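Local coordinates for protein inactive glucansucrase (Lactobacillus reuteri, PDB 5JBD) that belongs to glycosyl hydrolase family 70 and binds a calcium ion beside its eight-stranded parallel beta/alpha barrel, at residues Arg217-Thr222 / Ser235-Val240; Asn242-Ser247 / Lys839-Thr844; Val282-Asn287 / Val749-Ile754; Thr188-Gln193 / Thr767-Met772; Asp289-Asp294 / Ala820-Val825. One frame throughout, in Å; residues are numbered along the deposited sequence.

Interaction 1: Arg217-Thr222 / Ser235-Val240. With CA (calcium ion), chain C.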
# COMPACT_ATOMS: atom_id res chain seq x y z
N ARG A 217 11.56 5.90 -17.96
CA ARG A 217 11.04 6.76 -16.91
C ARG A 217 9.89 7.66 -17.41
O ARG A 217 9.85 8.86 -17.12
CB ARG A 217 12.16 7.60 -16.24
CG ARG A 217 13.21 6.76 -15.49
CD ARG A 217 14.09 7.60 -14.55
NE ARG A 217 15.03 6.76 -13.79
CZ ARG A 217 16.38 6.73 -13.93
NH1 ARG A 217 17.03 7.52 -14.78
NH2 ARG A 217 17.08 5.89 -13.17
N LEU A 218 8.98 7.09 -18.20
CA LEU A 218 7.79 7.83 -18.63
C LEU A 218 6.90 7.90 -17.41
O LEU A 218 6.37 6.88 -16.97
CB LEU A 218 7.08 7.14 -19.79
CG LEU A 218 7.90 6.91 -21.06
CD1 LEU A 218 7.04 6.36 -22.18
CD2 LEU A 218 8.63 8.18 -21.53
N MET A 219 6.81 9.07 -16.80
CA MET A 219 6.06 9.22 -15.54
C MET A 219 4.65 9.74 -15.80
O MET A 219 4.41 10.44 -16.76
CB MET A 219 6.79 10.16 -14.58
CG MET A 219 8.13 9.60 -14.14
SD MET A 219 8.90 10.62 -12.89
CE MET A 219 7.90 10.34 -11.45
N ASN A 220 3.73 9.35 -14.94
CA ASN A 220 2.35 9.82 -14.95
C ASN A 220 1.57 9.33 -16.18
O ASN A 220 0.57 9.95 -16.56
CB ASN A 220 2.28 11.36 -14.83
CG ASN A 220 3.14 11.91 -13.71
OD1 ASN A 220 2.91 11.64 -12.53
ND2 ASN A 220 4.15 12.67 -14.07
N ARG A 221 1.96 8.19 -16.75
CA ARG A 221 1.22 7.57 -17.84
C ARG A 221 0.14 6.68 -17.23
O ARG A 221 0.03 5.49 -17.53
CB ARG A 221 2.14 6.78 -18.78
CG ARG A 221 3.21 7.62 -19.46
CD ARG A 221 2.63 8.79 -20.26
NE ARG A 221 3.62 9.33 -21.18
CZ ARG A 221 3.81 8.95 -22.45
NH1 ARG A 221 3.07 8.00 -23.04
NH2 ARG A 221 4.77 9.53 -23.16
N THR A 222 -0.68 7.34 -16.41
CA THR A 222 -1.59 6.72 -15.46
C THR A 222 -3.02 6.92 -15.94
O THR A 222 -3.36 7.99 -16.46
CB THR A 222 -1.45 7.39 -14.10
OG1 THR A 222 -1.45 8.83 -14.26
CG2 THR A 222 -0.12 6.96 -13.44
N SER A 235 -3.61 11.67 -12.17
CA SER A 235 -3.25 10.67 -11.15
C SER A 235 -1.72 10.56 -11.04
O SER A 235 -1.06 10.36 -12.06
CB SER A 235 -3.87 9.31 -11.46
OG SER A 235 -3.83 8.49 -10.31
N PRO A 236 -1.15 10.68 -9.83
CA PRO A 236 0.31 10.81 -9.69
C PRO A 236 1.11 9.52 -9.85
O PRO A 236 0.63 8.43 -9.49
CB PRO A 236 0.48 11.36 -8.27
CG PRO A 236 -0.68 10.81 -7.52
CD PRO A 236 -1.82 10.80 -8.51
N GLU A 237 2.33 9.65 -10.35
CA GLU A 237 3.25 8.52 -10.47
C GLU A 237 3.73 8.04 -9.10
O GLU A 237 3.90 6.83 -8.89
CB GLU A 237 4.46 8.90 -11.32
CG GLU A 237 5.45 7.75 -11.59
CD GLU A 237 4.80 6.61 -12.34
OE1 GLU A 237 4.30 6.88 -13.45
OE2 GLU A 237 4.73 5.47 -11.80
N LEU A 238 3.96 8.98 -8.18
CA LEU A 238 4.67 8.69 -6.92
C LEU A 238 3.76 8.65 -5.70
O LEU A 238 2.90 9.54 -5.52
CB LEU A 238 5.77 9.73 -6.70
CG LEU A 238 6.77 9.91 -7.86
CD1 LEU A 238 7.78 11.01 -7.56
CD2 LEU A 238 7.50 8.61 -8.19
N LEU A 239 3.93 7.61 -4.88
CA LEU A 239 3.26 7.46 -3.58
C LEU A 239 4.28 7.47 -2.45
O LEU A 239 4.39 8.45 -1.70
CB LEU A 239 2.45 6.16 -3.54
CG LEU A 239 1.28 6.05 -4.52
CD1 LEU A 239 0.65 4.66 -4.43
CD2 LEU A 239 0.24 7.15 -4.26
N VAL A 240 5.05 6.38 -2.34
CA VAL A 240 6.04 6.20 -1.26
C VAL A 240 7.00 5.08 -1.65
O VAL A 240 6.63 4.18 -2.42
CB VAL A 240 5.34 5.89 0.09
CG1 VAL A 240 4.72 4.49 0.10
CG2 VAL A 240 6.30 6.06 1.27
CA CA C . 4.49 4.71 -9.63
O HOH W 1 3.85 6.02 -15.94
O HOH W 2 -3.55 10.52 -14.86
O HOH W 3 5.49 2.59 -10.19

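Interaction 2: Asn242-Ser247 / Lys839-Thr844. With CA (calcium ion), chain C.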
# COMPACT_ATOMS: atom_id res chain seq x y z
N ASN A 242 10.66 3.24 -3.11
CA ASN A 242 11.35 3.27 -4.37
C ASN A 242 10.35 2.98 -5.47
O ASN A 242 9.89 1.85 -5.60
CB ASN A 242 12.48 2.24 -4.42
CG ASN A 242 13.62 2.58 -3.48
OD1 ASN A 242 13.48 2.49 -2.26
ND2 ASN A 242 14.77 2.95 -4.04
N ASP A 243 10.05 3.98 -6.28
CA ASP A 243 9.01 3.86 -7.31
C ASP A 243 9.55 3.10 -8.52
O ASP A 243 10.55 3.51 -9.12
CB ASP A 243 8.52 5.25 -7.74
CG ASP A 243 7.22 5.18 -8.55
OD1 ASP A 243 6.19 4.90 -7.93
OD2 ASP A 243 7.23 5.38 -9.78
N ILE A 244 8.90 2.00 -8.87
CA ILE A 244 9.37 1.16 -9.98
C ILE A 244 8.99 1.78 -11.32
O ILE A 244 7.85 2.22 -11.51
CB ILE A 244 8.83 -0.27 -9.86
CG1 ILE A 244 9.23 -0.91 -8.52
CG2 ILE A 244 9.31 -1.13 -11.03
CD1 ILE A 244 10.73 -1.04 -8.27
N ASP A 245 9.95 1.81 -12.26
CA ASP A 245 9.68 2.33 -13.60
C ASP A 245 8.93 1.29 -14.45
O ASP A 245 9.53 0.53 -15.22
CB ASP A 245 10.94 2.79 -14.31
CG ASP A 245 10.65 3.35 -15.69
OD1 ASP A 245 9.47 3.63 -16.01
OD2 ASP A 245 11.61 3.54 -16.47
N ASN A 246 7.60 1.32 -14.35
CA ASN A 246 6.74 0.42 -15.11
C ASN A 246 6.54 0.81 -16.60
O ASN A 246 5.79 0.15 -17.31
CB ASN A 246 5.39 0.23 -14.38
CG ASN A 246 5.52 -0.70 -13.16
OD1 ASN A 246 5.73 -1.91 -13.31
ND2 ASN A 246 5.38 -0.15 -11.96
N SER A 247 7.23 1.86 -17.06
CA SER A 247 7.35 2.15 -18.51
C SER A 247 8.56 1.43 -19.15
O SER A 247 8.66 1.39 -20.38
CB SER A 247 7.50 3.64 -18.75
OG SER A 247 8.79 4.11 -18.39
N LYS A 839 18.44 2.13 -12.22
CA LYS A 839 18.10 2.16 -13.64
C LYS A 839 16.68 1.66 -13.94
O LYS A 839 16.12 2.03 -14.97
CB LYS A 839 19.13 1.40 -14.49
CG LYS A 839 19.11 -0.11 -14.37
CD LYS A 839 20.27 -0.70 -15.16
CE LYS A 839 20.23 -2.21 -15.17
NZ LYS A 839 21.46 -2.80 -15.78
N TYR A 840 16.10 0.86 -13.03
CA TYR A 840 14.72 0.37 -13.15
C TYR A 840 13.70 1.14 -12.29
O TYR A 840 12.57 0.67 -12.10
CB TYR A 840 14.67 -1.12 -12.78
CG TYR A 840 15.43 -2.03 -13.70
CD1 TYR A 840 15.27 -1.95 -15.09
CD2 TYR A 840 16.32 -2.99 -13.21
CE1 TYR A 840 15.96 -2.79 -15.94
CE2 TYR A 840 17.03 -3.82 -14.06
CZ TYR A 840 16.85 -3.72 -15.42
OH TYR A 840 17.53 -4.54 -16.28
N GLN A 841 14.09 2.33 -11.80
CA GLN A 841 13.29 3.10 -10.83
C GLN A 841 13.13 4.55 -11.27
O GLN A 841 14.05 5.13 -11.88
CB GLN A 841 13.97 3.05 -9.45
CG GLN A 841 14.05 1.64 -8.89
CD GLN A 841 14.91 1.53 -7.64
OE1 GLN A 841 15.09 2.49 -6.88
NE2 GLN A 841 15.42 0.33 -7.40
N ASN A 842 11.96 5.12 -10.97
CA ASN A 842 11.65 6.52 -11.28
C ASN A 842 12.20 7.48 -10.24
O ASN A 842 12.54 8.62 -10.57
CB ASN A 842 10.13 6.75 -11.34
CG ASN A 842 9.47 6.12 -12.56
OD1 ASN A 842 8.32 5.64 -12.48
ND2 ASN A 842 10.14 6.15 -13.69
N GLY A 843 12.29 7.03 -8.99
CA GLY A 843 12.69 7.90 -7.89
C GLY A 843 12.38 7.24 -6.58
O GLY A 843 12.08 6.04 -6.53
N THR A 844 12.46 8.01 -5.50
CA THR A 844 12.17 7.51 -4.17
C THR A 844 11.58 8.62 -3.33
O THR A 844 11.88 9.80 -3.55
CB THR A 844 13.42 6.94 -3.45
OG1 THR A 844 13.10 6.51 -2.12
CG2 THR A 844 14.53 7.97 -3.37
CA CA C . 4.49 4.71 -9.63
O HOH W 3 5.49 2.59 -10.19
O HOH W 4 14.04 2.57 -16.71

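Interaction 3: Val282-Asn287 / Val749-Ile754. With CA (calcium ion), chain C; GOL (glycerol), chain H.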
# COMPACT_ATOMS: atom_id res chain seq x y z
N VAL A 282 -5.14 -5.61 -7.77
CA VAL A 282 -4.02 -4.83 -8.29
C VAL A 282 -3.82 -3.55 -7.47
O VAL A 282 -4.60 -2.59 -7.57
CB VAL A 282 -4.20 -4.52 -9.78
CG1 VAL A 282 -2.98 -3.78 -10.31
CG2 VAL A 282 -4.43 -5.81 -10.57
N ASP A 283 -2.77 -3.55 -6.65
CA ASP A 283 -2.46 -2.42 -5.77
C ASP A 283 -2.01 -1.21 -6.57
O ASP A 283 -1.24 -1.34 -7.54
CB ASP A 283 -1.34 -2.80 -4.80
CG ASP A 283 -1.03 -1.70 -3.79
OD1 ASP A 283 -1.93 -1.35 -2.99
OD2 ASP A 283 0.11 -1.21 -3.81
N ALA A 284 -2.49 -0.03 -6.19
CA ALA A 284 -2.02 1.25 -6.78
C ALA A 284 -2.17 1.31 -8.30
O ALA A 284 -1.30 1.83 -9.02
CB ALA A 284 -0.57 1.51 -6.35
N ALA A 285 -3.27 0.77 -8.80
CA ALA A 285 -3.50 0.71 -10.26
C ALA A 285 -3.60 2.08 -10.91
O ALA A 285 -3.41 2.17 -12.12
CB ALA A 285 -4.74 -0.10 -10.57
N ASP A 286 -3.84 3.14 -10.13
CA ASP A 286 -3.83 4.51 -10.64
C ASP A 286 -2.45 5.17 -10.65
O ASP A 286 -2.33 6.31 -11.09
CB ASP A 286 -4.79 5.46 -9.86
CG ASP A 286 -6.25 4.94 -9.78
OD1 ASP A 286 -6.63 4.06 -10.57
OD2 ASP A 286 -6.99 5.47 -8.92
N ASN A 287 -1.42 4.50 -10.13
CA ASN A 287 -0.12 5.13 -9.90
C ASN A 287 1.03 4.43 -10.63
O ASN A 287 2.19 4.65 -10.30
CB ASN A 287 0.15 5.18 -8.40
CG ASN A 287 -1.05 5.70 -7.62
OD1 ASN A 287 -1.69 4.92 -6.93
ND2 ASN A 287 -1.37 6.99 -7.75
N VAL A 749 1.76 -6.01 -6.24
CA VAL A 749 2.23 -4.68 -5.85
C VAL A 749 3.37 -4.23 -6.77
O VAL A 749 4.54 -4.41 -6.44
CB VAL A 749 2.71 -4.67 -4.39
CG1 VAL A 749 3.10 -3.25 -3.94
CG2 VAL A 749 1.62 -5.23 -3.48
N MET A 750 3.00 -3.64 -7.91
CA MET A 750 3.98 -3.18 -8.92
C MET A 750 4.50 -1.76 -8.70
O MET A 750 5.46 -1.37 -9.36
CB MET A 750 3.41 -3.30 -10.34
CG MET A 750 3.27 -4.74 -10.83
SD MET A 750 2.49 -4.93 -12.46
CE MET A 750 0.74 -4.88 -11.99
N ASN A 751 3.92 -1.00 -7.78
CA ASN A 751 4.26 0.42 -7.72
C ASN A 751 5.62 0.69 -7.10
O ASN A 751 6.37 1.51 -7.64
CB ASN A 751 3.23 1.25 -6.97
CG ASN A 751 3.60 2.72 -6.95
OD1 ASN A 751 3.61 3.41 -7.99
ND2 ASN A 751 3.93 3.22 -5.77
N GLN A 752 5.90 0.05 -5.96
CA GLN A 752 7.12 0.33 -5.20
C GLN A 752 7.70 -0.88 -4.48
O GLN A 752 6.99 -1.84 -4.18
CB GLN A 752 6.90 1.43 -4.15
CG GLN A 752 6.25 0.98 -2.84
CD GLN A 752 4.75 0.70 -2.95
OE1 GLN A 752 4.03 1.39 -3.66
NE2 GLN A 752 4.27 -0.31 -2.22
N MET A 753 9.00 -0.79 -4.21
CA MET A 753 9.69 -1.65 -3.23
C MET A 753 10.29 -0.74 -2.16
O MET A 753 10.57 0.44 -2.42
CB MET A 753 10.75 -2.49 -3.94
CG MET A 753 10.17 -3.44 -4.99
SD MET A 753 11.36 -4.62 -5.67
CE MET A 753 11.62 -5.68 -4.25
N ILE A 754 10.44 -1.27 -0.95
CA ILE A 754 10.97 -0.51 0.18
C ILE A 754 11.84 -1.43 1.03
O ILE A 754 11.45 -2.55 1.34
CB ILE A 754 9.86 0.12 1.07
CG1 ILE A 754 8.82 0.85 0.21
CG2 ILE A 754 10.45 1.12 2.07
CD1 ILE A 754 7.65 1.49 0.95
CA CA C . 4.49 4.71 -9.63
C1 GOL H . -0.93 2.33 -1.32
O1 GOL H . -1.51 1.55 -2.38
C2 GOL H . -0.05 1.49 -0.39
O2 GOL H . -0.70 0.23 -0.12
C3 GOL H . 1.33 1.25 -1.01
O3 GOL H . 1.29 0.10 -1.87
O HOH W 5 1.38 -1.46 -6.40
O HOH W 6 0.30 -3.50 -8.69
O HOH W 3 5.49 2.59 -10.19

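Interaction 4: Thr188-Gln193 / Thr767-Met772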
# COMPACT_ATOMS: atom_id res chain seq x y z
N THR A 188 1.57 8.95 5.10
CA THR A 188 2.71 9.26 4.22
C THR A 188 2.58 10.69 3.70
O THR A 188 1.50 11.27 3.76
CB THR A 188 2.81 8.26 3.05
OG1 THR A 188 1.67 8.40 2.18
CG2 THR A 188 2.84 6.83 3.57
N ILE A 189 3.69 11.25 3.22
CA ILE A 189 3.73 12.61 2.69
C ILE A 189 3.96 12.51 1.18
O ILE A 189 5.09 12.28 0.73
CB ILE A 189 4.80 13.50 3.37
CG1 ILE A 189 4.57 13.55 4.89
CG2 ILE A 189 4.77 14.91 2.78
CD1 ILE A 189 5.35 12.51 5.67
N ASP A 190 2.89 12.72 0.42
CA ASP A 190 2.87 12.49 -1.03
C ASP A 190 3.99 13.18 -1.77
O ASP A 190 4.70 12.56 -2.57
CB ASP A 190 1.56 13.01 -1.65
CG ASP A 190 0.35 12.23 -1.21
OD1 ASP A 190 0.50 11.04 -0.85
OD2 ASP A 190 -0.76 12.80 -1.27
N SER A 191 4.18 14.46 -1.48
CA SER A 191 5.15 15.25 -2.22
C SER A 191 6.54 15.38 -1.52
O SER A 191 7.30 16.30 -1.80
CB SER A 191 4.46 16.54 -2.65
OG SER A 191 3.48 16.18 -3.66
N ASP A 192 6.88 14.40 -0.67
CA ASP A 192 8.26 14.19 -0.18
C ASP A 192 8.98 13.18 -1.08
O ASP A 192 9.07 11.99 -0.76
CB ASP A 192 8.27 13.74 1.30
CG ASP A 192 8.24 14.91 2.27
OD1 ASP A 192 8.15 16.09 1.84
OD2 ASP A 192 8.32 14.65 3.49
N GLN A 193 9.45 13.66 -2.22
CA GLN A 193 9.98 12.82 -3.28
C GLN A 193 11.20 13.43 -3.92
O GLN A 193 11.38 14.65 -3.97
CB GLN A 193 8.97 12.62 -4.41
CG GLN A 193 7.59 12.13 -4.02
CD GLN A 193 7.54 10.68 -3.63
OE1 GLN A 193 8.45 9.89 -3.92
NE2 GLN A 193 6.46 10.29 -2.96
N THR A 767 11.17 16.86 -6.03
CA THR A 767 9.90 16.99 -6.75
C THR A 767 8.67 16.71 -5.90
O THR A 767 8.77 16.15 -4.80
CB THR A 767 9.84 16.02 -7.95
OG1 THR A 767 9.77 14.66 -7.49
CG2 THR A 767 11.04 16.20 -8.87
N ASN A 768 7.51 17.08 -6.45
CA ASN A 768 6.22 16.64 -5.92
C ASN A 768 5.93 15.21 -6.40
O ASN A 768 6.80 14.56 -7.02
CB ASN A 768 5.11 17.63 -6.32
CG ASN A 768 4.80 17.65 -7.82
OD1 ASN A 768 5.25 16.79 -8.59
ND2 ASN A 768 4.03 18.64 -8.24
N ASN A 769 4.72 14.72 -6.14
CA ASN A 769 4.34 13.35 -6.50
C ASN A 769 4.12 13.08 -8.00
O ASN A 769 3.86 11.94 -8.39
CB ASN A 769 3.14 12.88 -5.68
CG ASN A 769 1.87 13.68 -5.97
OD1 ASN A 769 1.88 14.65 -6.73
ND2 ASN A 769 0.79 13.29 -5.31
N ARG A 770 4.23 14.12 -8.83
CA ARG A 770 4.26 13.95 -10.29
C ARG A 770 5.67 14.09 -10.91
O ARG A 770 5.82 14.10 -12.12
CB ARG A 770 3.30 14.93 -10.95
CG ARG A 770 1.86 14.82 -10.49
CD ARG A 770 0.95 15.74 -11.31
NE ARG A 770 1.02 15.46 -12.75
CZ ARG A 770 0.46 14.40 -13.35
NH1 ARG A 770 -0.23 13.47 -12.67
NH2 ARG A 770 0.59 14.27 -14.66
N GLY A 771 6.72 14.19 -10.09
CA GLY A 771 8.07 14.38 -10.61
C GLY A 771 8.36 15.77 -11.16
O GLY A 771 9.31 15.96 -11.90
N MET A 772 7.54 16.75 -10.79
CA MET A 772 7.81 18.14 -11.14
C MET A 772 8.58 18.77 -9.99
O MET A 772 8.23 18.59 -8.83
CB MET A 772 6.50 18.90 -11.39
CG MET A 772 5.68 18.33 -12.54
SD MET A 772 6.55 18.34 -14.14
CE MET A 772 6.15 16.71 -14.79

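Interaction 5: Asp289-Asp294 / Ala820-Val825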
# COMPACT_ATOMS: atom_id res chain seq x y z
N ASP A 289 2.29 2.99 -14.73
CA ASP A 289 2.09 3.01 -16.19
C ASP A 289 0.98 2.01 -16.55
O ASP A 289 1.09 0.81 -16.24
CB ASP A 289 3.40 2.70 -16.92
CG ASP A 289 3.33 2.98 -18.42
OD1 ASP A 289 2.32 2.63 -19.06
OD2 ASP A 289 4.31 3.52 -18.98
N ALA A 290 -0.10 2.50 -17.15
CA ALA A 290 -1.27 1.66 -17.44
C ALA A 290 -1.01 0.53 -18.43
O ALA A 290 -1.83 -0.39 -18.51
CB ALA A 290 -2.46 2.51 -17.90
N ASP A 291 0.11 0.57 -19.16
CA ASP A 291 0.55 -0.57 -19.97
C ASP A 291 0.49 -1.88 -19.20
O ASP A 291 0.15 -2.91 -19.78
CB ASP A 291 2.00 -0.41 -20.43
CG ASP A 291 2.23 0.74 -21.38
OD1 ASP A 291 1.26 1.35 -21.90
OD2 ASP A 291 3.42 1.05 -21.60
N VAL A 292 0.84 -1.85 -17.91
CA VAL A 292 0.93 -3.09 -17.14
C VAL A 292 -0.44 -3.71 -16.87
O VAL A 292 -0.55 -4.92 -16.69
CB VAL A 292 1.73 -2.94 -15.82
CG1 VAL A 292 3.12 -2.38 -16.10
CG2 VAL A 292 0.99 -2.11 -14.78
N LEU A 293 -1.49 -2.89 -16.89
CA LEU A 293 -2.86 -3.41 -16.79
C LEU A 293 -3.28 -4.10 -18.10
O LEU A 293 -3.88 -5.16 -18.06
CB LEU A 293 -3.84 -2.31 -16.40
CG LEU A 293 -3.49 -1.47 -15.17
CD1 LEU A 293 -4.47 -0.32 -15.02
CD2 LEU A 293 -3.48 -2.32 -13.91
N ASP A 294 -2.93 -3.51 -19.24
CA ASP A 294 -3.13 -4.16 -20.55
C ASP A 294 -2.42 -5.51 -20.60
O ASP A 294 -2.98 -6.52 -21.01
CB ASP A 294 -2.59 -3.29 -21.69
CG ASP A 294 -3.44 -2.06 -21.96
OD1 ASP A 294 -4.65 -2.03 -21.64
OD2 ASP A 294 -2.89 -1.10 -22.55
N ALA A 820 3.34 -1.83 -26.55
CA ALA A 820 2.69 -1.09 -25.46
C ALA A 820 2.32 0.34 -25.88
O ALA A 820 3.01 0.97 -26.68
CB ALA A 820 3.58 -1.06 -24.23
N ILE A 821 1.22 0.85 -25.33
CA ILE A 821 0.71 2.19 -25.68
C ILE A 821 1.69 3.29 -25.27
O ILE A 821 2.04 4.13 -26.08
CB ILE A 821 -0.69 2.47 -25.03
CG1 ILE A 821 -1.73 1.49 -25.61
CG2 ILE A 821 -1.12 3.92 -25.25
CD1 ILE A 821 -3.18 1.61 -25.14
N SER A 822 2.13 3.28 -24.02
CA SER A 822 2.92 4.40 -23.51
C SER A 822 4.28 4.53 -24.22
O SER A 822 4.71 5.65 -24.48
CB SER A 822 3.10 4.33 -21.99
OG SER A 822 4.13 3.43 -21.59
N THR A 823 4.89 3.40 -24.58
CA THR A 823 6.25 3.38 -25.19
C THR A 823 6.31 3.13 -26.69
O THR A 823 7.29 3.51 -27.33
CB THR A 823 7.11 2.28 -24.57
OG1 THR A 823 6.47 1.00 -24.76
CG2 THR A 823 7.33 2.55 -23.11
N GLY A 824 5.28 2.47 -27.24
CA GLY A 824 5.31 2.01 -28.62
C GLY A 824 6.25 0.83 -28.88
O GLY A 824 6.50 0.52 -30.04
N VAL A 825 6.73 0.15 -27.82
CA VAL A 825 7.55 -1.06 -27.97
C VAL A 825 7.02 -2.19 -27.09
O VAL A 825 6.26 -1.95 -26.14
CB VAL A 825 9.05 -0.82 -27.68
CG1 VAL A 825 9.63 0.20 -28.65
CG2 VAL A 825 9.29 -0.38 -26.25
O HOH W 7 -0.26 -1.23 -23.59

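Interaction 1: Arg217-Thr222 / Ser235-Val240
Glu237 meets Met219 and Asn220 along its side chain, from CB to OE1. Its CB lies 3.4 Å from Asn220 OD1, and this oxygen also accepts a hydrogen bond from Glu237 N at 3.0 Å. With chi1 at -176°, CG stands anti to the backbone N and comes within 3.6 Å of Met219 CE, the two side chains crossing at about a right angle. A bend at chi2 (61°) places CD, whose two oxygens do different work. OE1 accepts from Asn220 N at 2.9 Å through its anti lone pair. Water 1 donates to OE1 as well and is shared with Leu218 O and Arg221 N. OE2 binds the calcium ion at 2.3 Å, and the backbone O of Glu237 is a second ligand. Both segments belong to the long loop between strands 193-197 and 242-244, so the loop folds on itself to build part of a seven-coordinate site that Asp243, Asn287, Asn751 and water 3 complete. Glutamate suits the place because it can hold the metal with one oxygen and the loop with the other. Asn220 meets a backbone N through OD1 while its ND2 donates to Arg770 O. The flexible methionine supplies an apolar cover, CE resting 3.7 Å from Leu238 CD2. At the far end Thr222 OG1 donates to Ser235 O at 2.7 Å and takes a hydrogen bond from water 2.

Interaction 2: Asn242-Ser247 / Lys839-Thr844
Asn242 and Gln841 meet where strand 242-244 runs antiparallel to strand 841-844, two neighbours in a six-stranded antiparallel sheet. This is the tight part. Asn242 faces Thr844 in a non-hydrogen-bonded pair, their CA atoms 4.3 Å apart, and Asn842 N donates to Asp243 O at 2.8 Å. Asn242 ND2 donates to Gln841 OE1 at 2.9 Å; the acceptor lies in the amide plane of Asn242, yet the two amides stand 89° apart. Both amides also donate to strand 784-791, Asn242 ND2 to Tyr789 O and Gln841 NE2 to Thr790 O. Asparagine thus gives two N-H, while glutamine accepts with OE1 and donates with NE2. Asp243, with CG anti to the backbone N, turns its carboxylate onto the calcium ion, OD1 at 2.4 Å and OD2 at 2.8 Å.

Beyond Ile244 the regular pairing ends and a water takes part. Asp245 N still donates to Tyr840 O at 2.9 Å, but the aspartate side chain folds into an Asx turn, with OD1 accepting from both Ser247 N and Ser247 OG. Arg217 N donates to OD2. Close to the exposed Lys839, water 4 links the segments, donating to Asp245 OD2 at 2.6 Å and to Lys839 O at 2.8 Å.

Interaction 3: Val282-Asn287 / Val749-Ile754
Asp283 OD2 accepts a hydrogen bond from glycerol O3 at 2.6 Å and packs 3.6 Å from Val749 CG1. Water 5 lies beside it, though that water has more acceptors near it than protons to give. With chi1 at -176°, CG is anti to the backbone N, and the carboxylate turns its second oxygen, OD1, to glycerol O1 and to Arg281, a salt bridge. The glycerol, probably from the crystallisation liquor, bridges the two segments, since O3 also accepts from Gln752 NE2. No direct hydrogen bond joins the segments; instead water 5 accepts from Asn751 N, and water 6 accepts from Met750 N and lies beside Asp283 O. The segments lie at the ends of strands 279-282 and 743-748, adjacent in the eight-stranded parallel barrel, and so at the C-terminal ends, where barrels of this kind place their pockets. In 282-287 two overlapping beta turns, type II then type I, bring Asn287 O to the calcium ion at 2.4 Å. Asn751 OD1 binds the same ion at 2.3 Å, and the metal lets these two oxygens sit 3.0 Å apart. Asparagine suits this position: its ND2 donates to Gln752 OE1 at 2.8 Å, nearly straight at 170° and in both amide planes, which fixes the rotation that presents OD1. The small Ala284 brings CB within 3.9 Å of Asn751 CB. Farther from the metal, Val282 CG1 meets Met750 CE at 4.2 Å.

Interaction 4: Thr188-Gln193 / Thr767-Met772
Ser191 points its hydroxyl at the turn formed by Asn768 and Asn769: with OG anti to the carbonyl carbon (chi1 -70°), it accepts from Asn769 N at 3.1 Å and lies 3.4 Å from Asn768 CB. Asn769 packs on Asp190, its CB 3.5 Å from Asp190 O and its ND2 3.8 Å from Asp190 CB. A small serine suits two turns this close. Gln193 and Thr767 point to the same face of the sheet, Gln193 CB lying 3.8 Å from Thr767 OG1, before the glutamine bends away at chi2 (-73°) and NE2 donates to Asp190 O at 2.9 Å, in the amide plane. They form an antiparallel hydrogen-bonded pair, Thr767 N giving to Gln193 O at 3.0 Å, where strand 193-197 begins and strand 758-767 ends in the six-stranded sheet. A type I turn, Ile189 to Asp192, precedes the first strand, held to strand 758-767 by a salt bridge from Asp192 to Arg766; another, Asn768 to Gly771, follows the second. There Asn768 OD1 takes Arg770 N, in an Asx turn, and Met772 N from opposite faces of its plane. Glycine at 771 readily adopts the positive phi. Thr767 OG1 donates to Asn768 O on a lone pair.

Interaction 5: Asp289-Asp294 / Ala820-Val825
Three first torsions bring Asp289, Asp291 and Ser822 together. Asp289 CG is anti to its backbone N (chi1 -169°), Asp291 CG is anti to its carbonyl carbon (-65°), and Ser822 OG takes the crowded position between N and carbonyl carbon (80°), which places OG between the two carboxylates. The setting is the start of helix 291-304: Asp289 precedes the turn leading into it, and its OD1 accepts from Asp291 N at 3.0 Å in a capping bond. Aspartate is short enough to fold back in this way, and its negative charge would be favourable at the N-terminal end of a helix. Asp289 OD2 lies 2.6 Å from Ser822 OG. Asp291 OD2 is very close to the same hydroxyl, whose one proton is within reach of both acceptors. Two carboxylates so near each other would tend to raise the affinity of one for a proton. Asp291 OD1 accepts from Ser822 N at 3.0 Å on its syn lone pair. Gln226 and Gln252 donate to OD1 and OD2 of Asp291 respectively, so this buried carboxylate is well supplied with donors. Ala820, with its small side chain, brings CB to 3.4 Å from Asp291 OD2. At the more exposed edge Asp294, paired with Lys334, crosses Ile821 at about a right angle. Here water 7 donates to Asp294 OD2 at 2.8 Å and accepts from Ile821 N at 3.1 Å.

Interactions 1, 2 and 3 meet at one calcium ion and share water 3, their centres 9 to 11 Å apart. The ion thus ties the loop 217-240, the six-stranded antiparallel sheet and the barrel loops together, parts drawn from distant points of the chain. Strands 242-244 and 752-753 are neighbours in that sheet, linking interactions 2 and 3. Interaction 4 lies at the ends of two other strands of it and touches interaction 1 through Asn220 and Leu238. Interaction 5, about 23 Å from interaction 4 between centres, bonds to interaction 1 through Arg221 and Ala290. Along the chain, interactions 1 and 3 are nested within the span closed by interaction 4.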